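Local coordinates for protein taurine dioxygenase (Burkholderia ambifaria, PDB 5VN6) that probably acts as an iron- and 2-oxoglutarate-dependent dioxygenase that hydroxylates taurine, leading to release of sulfite, at residues G230-L233 / H234-I237; Q55-T58 / R59-V63; E39-T42 / Q43-H47; I237-A240 / A241-E244. All blocks are in the same frame, centred on the assembly; numbering follows the deposited sequence.

Contact 1 (G230-L233 / H234-I237)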
# COMPACT_ATOMS: atom_id res chain seq x y z
N GLY A 230 10.52 -18.72 10.74
CA GLY A 230 9.77 -17.49 10.91
C GLY A 230 10.19 -16.39 9.95
O GLY A 230 9.37 -15.58 9.52
N GLN A 231 11.48 -16.34 9.61
CA GLN A 231 11.93 -15.33 8.65
C GLN A 231 11.32 -15.57 7.27
O GLN A 231 10.91 -14.62 6.59
CB GLN A 231 13.46 -15.33 8.62
CG GLN A 231 14.11 -14.67 9.86
CD GLN A 231 15.63 -14.88 9.94
OE1 GLN A 231 16.15 -15.80 9.33
NE2 GLN A 231 16.33 -14.00 10.64
N LEU A 232 11.23 -16.83 6.84
CA LEU A 232 10.59 -17.12 5.56
C LEU A 232 9.12 -16.74 5.59
O LEU A 232 8.60 -16.17 4.62
CB LEU A 232 10.75 -18.61 5.22
CG LEU A 232 10.02 -19.09 3.95
CD1 LEU A 232 10.51 -18.37 2.68
CD2 LEU A 232 10.17 -20.61 3.79
N LEU A 233 8.44 -17.05 6.70
CA LEU A 233 7.03 -16.70 6.80
C LEU A 233 6.84 -15.19 6.70
O LEU A 233 5.97 -14.71 5.96
CB LEU A 233 6.43 -17.26 8.09
CG LEU A 233 4.96 -16.92 8.39
CD1 LEU A 233 4.04 -17.42 7.26
CD2 LEU A 233 4.50 -17.42 9.75
N HIS A 234 7.70 -14.42 7.38
CA HIS A 234 7.63 -12.96 7.29
C HIS A 234 7.82 -12.48 5.86
O HIS A 234 7.11 -11.58 5.41
CB HIS A 234 8.67 -12.33 8.21
CG HIS A 234 8.37 -12.56 9.66
ND1 HIS A 234 9.30 -12.37 10.66
CD2 HIS A 234 7.24 -13.01 10.27
CE1 HIS A 234 8.75 -12.67 11.83
NE2 HIS A 234 7.50 -13.05 11.62
N TYR A 235 8.75 -13.10 5.13
CA TYR A 235 8.97 -12.73 3.74
C TYR A 235 7.72 -12.99 2.90
O TYR A 235 7.35 -12.17 2.05
CB TYR A 235 10.18 -13.50 3.19
CG TYR A 235 10.34 -13.41 1.70
CD1 TYR A 235 11.09 -12.37 1.11
CD2 TYR A 235 9.77 -14.36 0.86
CE1 TYR A 235 11.25 -12.30 -0.28
CE2 TYR A 235 9.93 -14.30 -0.51
CZ TYR A 235 10.67 -13.28 -1.07
OH TYR A 235 10.79 -13.24 -2.43
N LEU A 236 7.07 -14.13 3.13
CA LEU A 236 5.86 -14.48 2.38
C LEU A 236 4.70 -13.54 2.71
O LEU A 236 4.10 -12.96 1.80
CB LEU A 236 5.49 -15.94 2.68
CG LEU A 236 6.47 -16.98 2.15
CD1 LEU A 236 6.07 -18.47 2.45
CD2 LEU A 236 6.73 -16.76 0.62
N ILE A 237 4.37 -13.36 3.99
CA ILE A 237 3.22 -12.51 4.31
C ILE A 237 3.47 -11.07 3.89
O ILE A 237 2.52 -10.34 3.59
CB ILE A 237 2.83 -12.55 5.81
CG1 ILE A 237 3.89 -11.82 6.65
CG2 ILE A 237 2.46 -13.98 6.29
CD1 ILE A 237 3.39 -11.39 8.02
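Four successive i to i+4 bonds join Gly230-Leu233 to His234-Ile237, the straightest of them from Ile237 N to Leu233 O at 2.9 Å with an N-H...O angle of 175°. The other three donors, the amides of His234, Tyr235 and Leu236, reach their acceptors at about the same length. Gly230 O has a second neighbour besides the amide it accepts from: it lies over one face of the His234 imidazole, displaced toward the rim, with His234 CG 3.2 Å away. His234 CG is turned beside its own backbone N (chi1 -67°), which swings the ring back over the preceding turn. The ND1 of His234 is 3.4 Å from the same Gly230 O, but at an angle too poor for a hydrogen bond. These are the last two turns of the alpha-helix 228-237, and its apolar side is built from i, i+4 pairs. Leu233 and Ile237 meet at a slant, CD1 of Leu233 lying 3.9 Å from CG2 of Ile237; that methyl, and not the CG1 branch, makes the closest side-chain contact. Leu232 CG lies 4.3 Å from Leu236 CD1. Leu232 and Leu236 go on to pack against Ile153 of helix 147-153 and, together with Leu233, against Phe210 of strand 207-210, while Val203 touches Leu233 and Leu236. Tyr235 CB is 3.4 Å from Leu232 O, which lies at the edge of the phenol ring, near its plane; the ring carbon CD2 of Tyr235 is a loose 4.5 Å from Leu232 CD1.

Contact 2 (Q55-T58 / R59-V63)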
# COMPACT_ATOMS: atom_id res chain seq x y z
N GLN A 55 -25.26 1.65 -6.13
CA GLN A 55 -26.07 0.44 -6.08
C GLN A 55 -27.20 0.69 -5.09
O GLN A 55 -27.10 0.38 -3.90
CB GLN A 55 -25.22 -0.77 -5.71
CG GLN A 55 -24.24 -1.19 -6.79
CD GLN A 55 -24.92 -1.39 -8.13
OE1 GLN A 55 -25.66 -2.36 -8.33
NE2 GLN A 55 -24.67 -0.47 -9.06
N ASP A 56 -28.28 1.29 -5.60
CA ASP A 56 -29.48 1.54 -4.81
C ASP A 56 -30.32 0.27 -4.86
O ASP A 56 -31.16 0.09 -5.74
CB ASP A 56 -30.23 2.74 -5.35
CG ASP A 56 -31.49 3.05 -4.56
OD1 ASP A 56 -31.36 3.38 -3.36
OD2 ASP A 56 -32.60 2.97 -5.13
N ILE A 57 -30.14 -0.59 -3.86
CA ILE A 57 -30.74 -1.91 -3.86
C ILE A 57 -31.29 -2.17 -2.47
O ILE A 57 -30.93 -1.51 -1.49
CB ILE A 57 -29.74 -3.02 -4.25
CG1 ILE A 57 -28.56 -3.05 -3.27
CG2 ILE A 57 -29.23 -2.80 -5.68
CD1 ILE A 57 -27.55 -4.16 -3.53
N THR A 58 -32.15 -3.18 -2.37
CA THR A 58 -32.68 -3.57 -1.09
C THR A 58 -31.80 -4.63 -0.47
O THR A 58 -30.95 -5.24 -1.13
CB THR A 58 -34.10 -4.10 -1.24
OG1 THR A 58 -34.05 -5.42 -1.81
CG2 THR A 58 -34.90 -3.20 -2.18
N ARG A 59 -31.97 -4.82 0.84
CA ARG A 59 -31.18 -5.83 1.53
C ARG A 59 -31.52 -7.22 1.04
O ARG A 59 -30.63 -8.07 0.90
CB ARG A 59 -31.39 -5.67 3.04
CG ARG A 59 -30.95 -4.27 3.50
CD ARG A 59 -31.37 -3.94 4.92
NE ARG A 59 -30.58 -2.84 5.48
CZ ARG A 59 -30.63 -1.58 5.06
NH1 ARG A 59 -31.43 -1.24 4.05
NH2 ARG A 59 -29.87 -0.66 5.64
N ALA A 60 -32.80 -7.47 0.73
CA ALA A 60 -33.16 -8.75 0.13
C ALA A 60 -32.42 -8.95 -1.19
O ALA A 60 -31.91 -10.04 -1.47
CB ALA A 60 -34.68 -8.85 -0.06
N GLU A 61 -32.30 -7.89 -2.00
CA GLU A 61 -31.55 -8.01 -3.26
C GLU A 61 -30.06 -8.20 -3.01
O GLU A 61 -29.41 -8.99 -3.71
CB GLU A 61 -31.79 -6.79 -4.15
CG GLU A 61 -33.24 -6.61 -4.56
CD GLU A 61 -33.49 -5.33 -5.33
OE1 GLU A 61 -32.83 -4.31 -5.03
OE2 GLU A 61 -34.36 -5.33 -6.23
N HIS A 62 -29.49 -7.49 -2.03
CA HIS A 62 -28.08 -7.70 -1.66
C HIS A 62 -27.84 -9.15 -1.27
O HIS A 62 -26.88 -9.79 -1.73
CB HIS A 62 -27.71 -6.76 -0.50
CG HIS A 62 -26.28 -6.83 -0.04
ND1 HIS A 62 -25.75 -5.93 0.86
CD2 HIS A 62 -25.28 -7.69 -0.36
CE1 HIS A 62 -24.48 -6.23 1.08
NE2 HIS A 62 -24.17 -7.30 0.36
N VAL A 63 -28.73 -9.70 -0.44
CA VAL A 63 -28.62 -11.08 0.00
C VAL A 63 -28.82 -12.03 -1.17
O VAL A 63 -28.03 -12.96 -1.38
CB VAL A 63 -29.65 -11.33 1.12
CG1 VAL A 63 -29.98 -12.81 1.25
CG2 VAL A 63 -29.12 -10.77 2.44
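Thr58 and Glu61 clasp each other in a capping box, each side chain bonding the other's backbone N-H. OG1 of Thr58 lies between its own N and carbonyl carbon (chi1 75°), where it accepts from Glu61 N at 3.0 Å and marks Thr58 as the N-cap. In return Glu61 runs extended beyond CG, and its OE1 takes the amide N of Thr58, also at 3.0 Å, with an N-H...O angle of 168°. The approach is to the anti side of that oxygen, 33° out of the carboxylate plane. The two side chains cross closely enough to bring Glu61 CG within 3.1 Å of Thr58 OG1. A carboxylate at this helix start would probably be favoured by the positive end of the helix dipole. Thr58 O meanwhile begins the helical bonding, receiving His62 N at 2.8 Å. Ile57 comes next in buried surface: its CB stands 3.4 Å from Glu61 OE1, and its CD1 reaches 4.0 Å from His62 CB. The box thus starts helix 59-67 straight after the loop leaving strand 49-52. On the sheet side, Arg59 forms a salt bridge with Glu280 of strand 278-284, His62 NE2 bonds Val120 O of strand 118-125, and Arg59, His62 and Val63 touch Leu87 of strand 87-91.

Contact 3 (E39-T42 / Q43-H47)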
# COMPACT_ATOMS: atom_id res chain seq x y z
N GLU A 39 -21.58 -13.48 -16.51
CA GLU A 39 -20.50 -12.57 -16.87
C GLU A 39 -19.84 -11.95 -15.64
O GLU A 39 -18.61 -11.88 -15.55
CB GLU A 39 -21.03 -11.49 -17.81
CG GLU A 39 -20.54 -11.63 -19.25
CD GLU A 39 -19.04 -11.44 -19.40
OE1 GLU A 39 -18.35 -12.43 -19.72
OE2 GLU A 39 -18.55 -10.31 -19.20
N ILE A 40 -20.65 -11.49 -14.68
CA ILE A 40 -20.10 -10.94 -13.44
C ILE A 40 -19.22 -11.97 -12.76
O ILE A 40 -18.13 -11.65 -12.26
CB ILE A 40 -21.25 -10.49 -12.52
CG1 ILE A 40 -22.02 -9.33 -13.16
CG2 ILE A 40 -20.70 -10.12 -11.15
CD1 ILE A 40 -23.16 -8.79 -12.29
N ARG A 41 -19.67 -13.22 -12.71
CA ARG A 41 -18.86 -14.28 -12.13
C ARG A 41 -17.55 -14.45 -12.89
O ARG A 41 -16.47 -14.58 -12.29
CB ARG A 41 -19.64 -15.58 -12.08
CG ARG A 41 -18.83 -16.75 -11.65
CD ARG A 41 -19.69 -17.99 -11.47
NE ARG A 41 -18.83 -19.12 -11.13
CZ ARG A 41 -18.11 -19.79 -12.02
NH1 ARG A 41 -18.18 -19.47 -13.31
NH2 ARG A 41 -17.34 -20.80 -11.63
N THR A 42 -17.63 -14.48 -14.23
CA THR A 42 -16.40 -14.58 -15.01
C THR A 42 -15.46 -13.42 -14.69
O THR A 42 -14.27 -13.64 -14.43
CB THR A 42 -16.73 -14.63 -16.50
OG1 THR A 42 -17.38 -15.88 -16.81
CG2 THR A 42 -15.48 -14.53 -17.33
N GLN A 43 -16.00 -12.20 -14.61
CA GLN A 43 -15.15 -11.04 -14.33
C GLN A 43 -14.53 -11.12 -12.94
O GLN A 43 -13.37 -10.76 -12.76
CB GLN A 43 -15.93 -9.74 -14.50
CG GLN A 43 -16.42 -9.43 -15.91
CD GLN A 43 -15.30 -9.36 -16.95
OE1 GLN A 43 -14.18 -8.95 -16.66
NE2 GLN A 43 -15.63 -9.70 -18.19
N LEU A 44 -15.29 -11.59 -11.94
CA LEU A 44 -14.74 -11.72 -10.59
C LEU A 44 -13.55 -12.66 -10.56
O LEU A 44 -12.53 -12.38 -9.91
CB LEU A 44 -15.83 -12.19 -9.61
CG LEU A 44 -15.38 -12.41 -8.16
CD1 LEU A 44 -14.98 -11.13 -7.43
CD2 LEU A 44 -16.45 -13.17 -7.36
N LEU A 45 -13.64 -13.79 -11.27
CA LEU A 45 -12.53 -14.74 -11.29
C LEU A 45 -11.28 -14.14 -11.94
O LEU A 45 -10.16 -14.44 -11.52
CB LEU A 45 -12.94 -16.02 -12.02
CG LEU A 45 -13.92 -16.93 -11.29
CD1 LEU A 45 -14.29 -18.12 -12.17
CD2 LEU A 45 -13.35 -17.41 -9.95
N ARG A 46 -11.46 -13.28 -12.93
CA ARG A 46 -10.31 -12.70 -13.64
C ARG A 46 -9.70 -11.51 -12.89
O ARG A 46 -8.48 -11.33 -12.91
CB ARG A 46 -10.76 -12.29 -15.04
CG ARG A 46 -9.90 -11.29 -15.77
CD ARG A 46 -10.59 -10.91 -17.08
NE ARG A 46 -10.98 -12.11 -17.82
CZ ARG A 46 -12.04 -12.19 -18.62
NH1 ARG A 46 -12.84 -11.14 -18.79
NH2 ARG A 46 -12.31 -13.33 -19.25
N HIS A 47 -10.52 -10.67 -12.25
CA HIS A 47 -10.06 -9.41 -11.69
C HIS A 47 -9.99 -9.41 -10.17
O HIS A 47 -9.59 -8.39 -9.57
CB HIS A 47 -10.98 -8.28 -12.16
CG HIS A 47 -10.92 -8.03 -13.64
ND1 HIS A 47 -9.77 -7.58 -14.26
CD2 HIS A 47 -11.85 -8.17 -14.61
CE1 HIS A 47 -10.00 -7.46 -15.56
NE2 HIS A 47 -11.25 -7.81 -15.80
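Gln43 reaches back one turn to Glu39, and its side chain follows the backbone bond that joins the same two residues, Gln43 N to Glu39 O at 2.8 Å. CB of Gln43 lies 3.6 Å from Glu39 O, and CG comes nearer to that oxygen, at 3.3 Å. The chain then bends at CG (chi2 -58°), bringing CD to 4.1 Å from Glu39 OE2. At the tip NE2 donates to OE2 of Glu39 at 3.1 Å, with an N-H...O angle of 165°. The oxygen lies close to the amide plane and is met on its syn side, although carboxylate and amide are turned 64° apart. The other tip atom, OE1, sits in plane at the edge of the His47 ring. On a second helical face, CD1 of Leu45 lies over one face of the Arg41 guanidinium, 4.1 Å from NH2, and that NH2 also forms a salt bridge with Glu195. Thr42 CG2 touches Arg46 NH2 at 3.9 Å. Helix 34-47 packs on the seven-stranded mixed sheet near the end formed by strands 10-13, 20-23 and 49-52: Ile40, Gln43 and Leu44 rest on Leu50 of strand 49-52, Ile40 also on Leu22 of strand 20-23, and Gln43 and His47 on Val11 of the outermost strand 10-13.

Contact 4 (I237-A240 / A241-E244)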
# COMPACT_ATOMS: atom_id res chain seq x y z
N ILE A 237 4.37 -13.36 3.99
CA ILE A 237 3.22 -12.51 4.31
C ILE A 237 3.47 -11.07 3.89
O ILE A 237 2.52 -10.34 3.59
CB ILE A 237 2.83 -12.55 5.81
CG1 ILE A 237 3.89 -11.82 6.65
CG2 ILE A 237 2.46 -13.98 6.29
CD1 ILE A 237 3.39 -11.39 8.02
N GLY A 238 4.73 -10.63 3.89
CA GLY A 238 5.03 -9.28 3.42
C GLY A 238 4.86 -9.07 1.93
O GLY A 238 4.98 -7.93 1.46
N GLN A 239 4.67 -10.14 1.16
CA GLN A 239 4.43 -9.97 -0.27
C GLN A 239 3.15 -9.19 -0.52
O GLN A 239 3.04 -8.48 -1.52
CB GLN A 239 4.40 -11.35 -0.98
CG GLN A 239 5.72 -12.17 -0.90
CD GLN A 239 6.94 -11.42 -1.52
OE1 GLN A 239 6.95 -11.09 -2.71
NE2 GLN A 239 7.96 -11.16 -0.69
N ALA A 240 2.17 -9.29 0.40
CA ALA A 240 0.93 -8.54 0.22
C ALA A 240 1.16 -7.05 0.33
O ALA A 240 0.28 -6.28 -0.06
CB ALA A 240 -0.13 -8.95 1.25
N ALA A 241 2.28 -6.61 0.89
CA ALA A 241 2.53 -5.18 1.02
C ALA A 241 3.15 -4.55 -0.23
O ALA A 241 3.49 -3.36 -0.22
CB ALA A 241 3.41 -4.92 2.25
N ILE A 242 3.28 -5.30 -1.32
CA ILE A 242 3.94 -4.82 -2.53
C ILE A 242 2.91 -4.05 -3.37
O ILE A 242 1.93 -4.66 -3.83
CB ILE A 242 4.57 -5.97 -3.33
CG1 ILE A 242 5.78 -6.52 -2.56
CG2 ILE A 242 4.97 -5.50 -4.75
CD1 ILE A 242 6.32 -7.87 -3.08
N PRO A 243 3.10 -2.75 -3.60
CA PRO A 243 2.06 -1.98 -4.30
C PRO A 243 1.70 -2.51 -5.67
O PRO A 243 0.55 -2.33 -6.11
CB PRO A 243 2.67 -0.57 -4.37
CG PRO A 243 3.59 -0.52 -3.17
CD PRO A 243 4.19 -1.90 -3.11
N GLU A 244 2.64 -3.19 -6.36
CA GLU A 244 2.35 -3.77 -7.67
C GLU A 244 1.17 -4.73 -7.65
O GLU A 244 0.52 -4.94 -8.68
CB GLU A 244 3.58 -4.51 -8.21
CG GLU A 244 4.53 -3.62 -9.00
CD GLU A 244 5.41 -2.75 -8.11
OE1 GLU A 244 5.37 -2.94 -6.86
OE2 GLU A 244 6.14 -1.89 -8.66
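Ala241 N donates to Gly238 O at 3.1 Å, an i to i+3 bond. It belongs to the 3-10 turns that follow helix 228-237, and the geometry supports the assignment: the C=O...N angle is only 112°, and the donor stands above the carbonyl plane instead of on a lone pair. A second bond of the same spacing, Ile242 N to Gln239 O at 3.2 Å, is bent in the same manner, its C=O...N angle being 121°. Just before them, Ala240 N makes a weak bond to Ile237 O, so the chain has already tightened from the i+4 pattern. Gln239 has its chain bent at CG, and the side chain lies beside that of Ile242, both pointing the same way. Gln239 NE2 bonds the carbonyl oxygen of Tyr235, which anchors the amide to the preceding helix. Ala240 is the buried part of the turn; its side chain touches Trp105 and Met138 and is about 9 Å from those of His106 and His266, ligands of the bound magnesium ion. The carbonyl oxygen of Ala240 bonds Gln246 NE2 at the start of strand 246-249. Past Ile242 the chain enters the dimer interface: the carboxylate of Glu244 bonds Tyr267 OH, Met270 N and Asn103 ND2 of the second subunit, and Pro243 O bonds Arg248 NH1 of that subunit. Ile242 also packs on Gln239 O, with CB and CG1 each 3.5 Å from that oxygen. Beyond CG1, CD1 of Ile242 meets OE1 of Gln239 in a methyl-to-oxygen van der Waals contact of 3.3 Å.

Contacts 1 and 4 run in series and share Ile237: one is regular alpha-helix with i to i+4 bonds, the other its 3-10 continuation with i to i+3 bonds, their centres about 12 Å apart. Contact 2, at a helix start, lies on the opposite side of the chain's centre from both. Contacts 1 and 3 are partly buried helical turns, one packing leucines on a neighbouring helix and strand, the other adding an amide-carboxylate bond above the mixed sheet that contact 2 also flanks. Contacts 2 and 4 are nearer the surface; in contact 2 a side-chain capping box opens a helix, whereas in contact 4 the end of 241-244 is held by bonds to the second subunit.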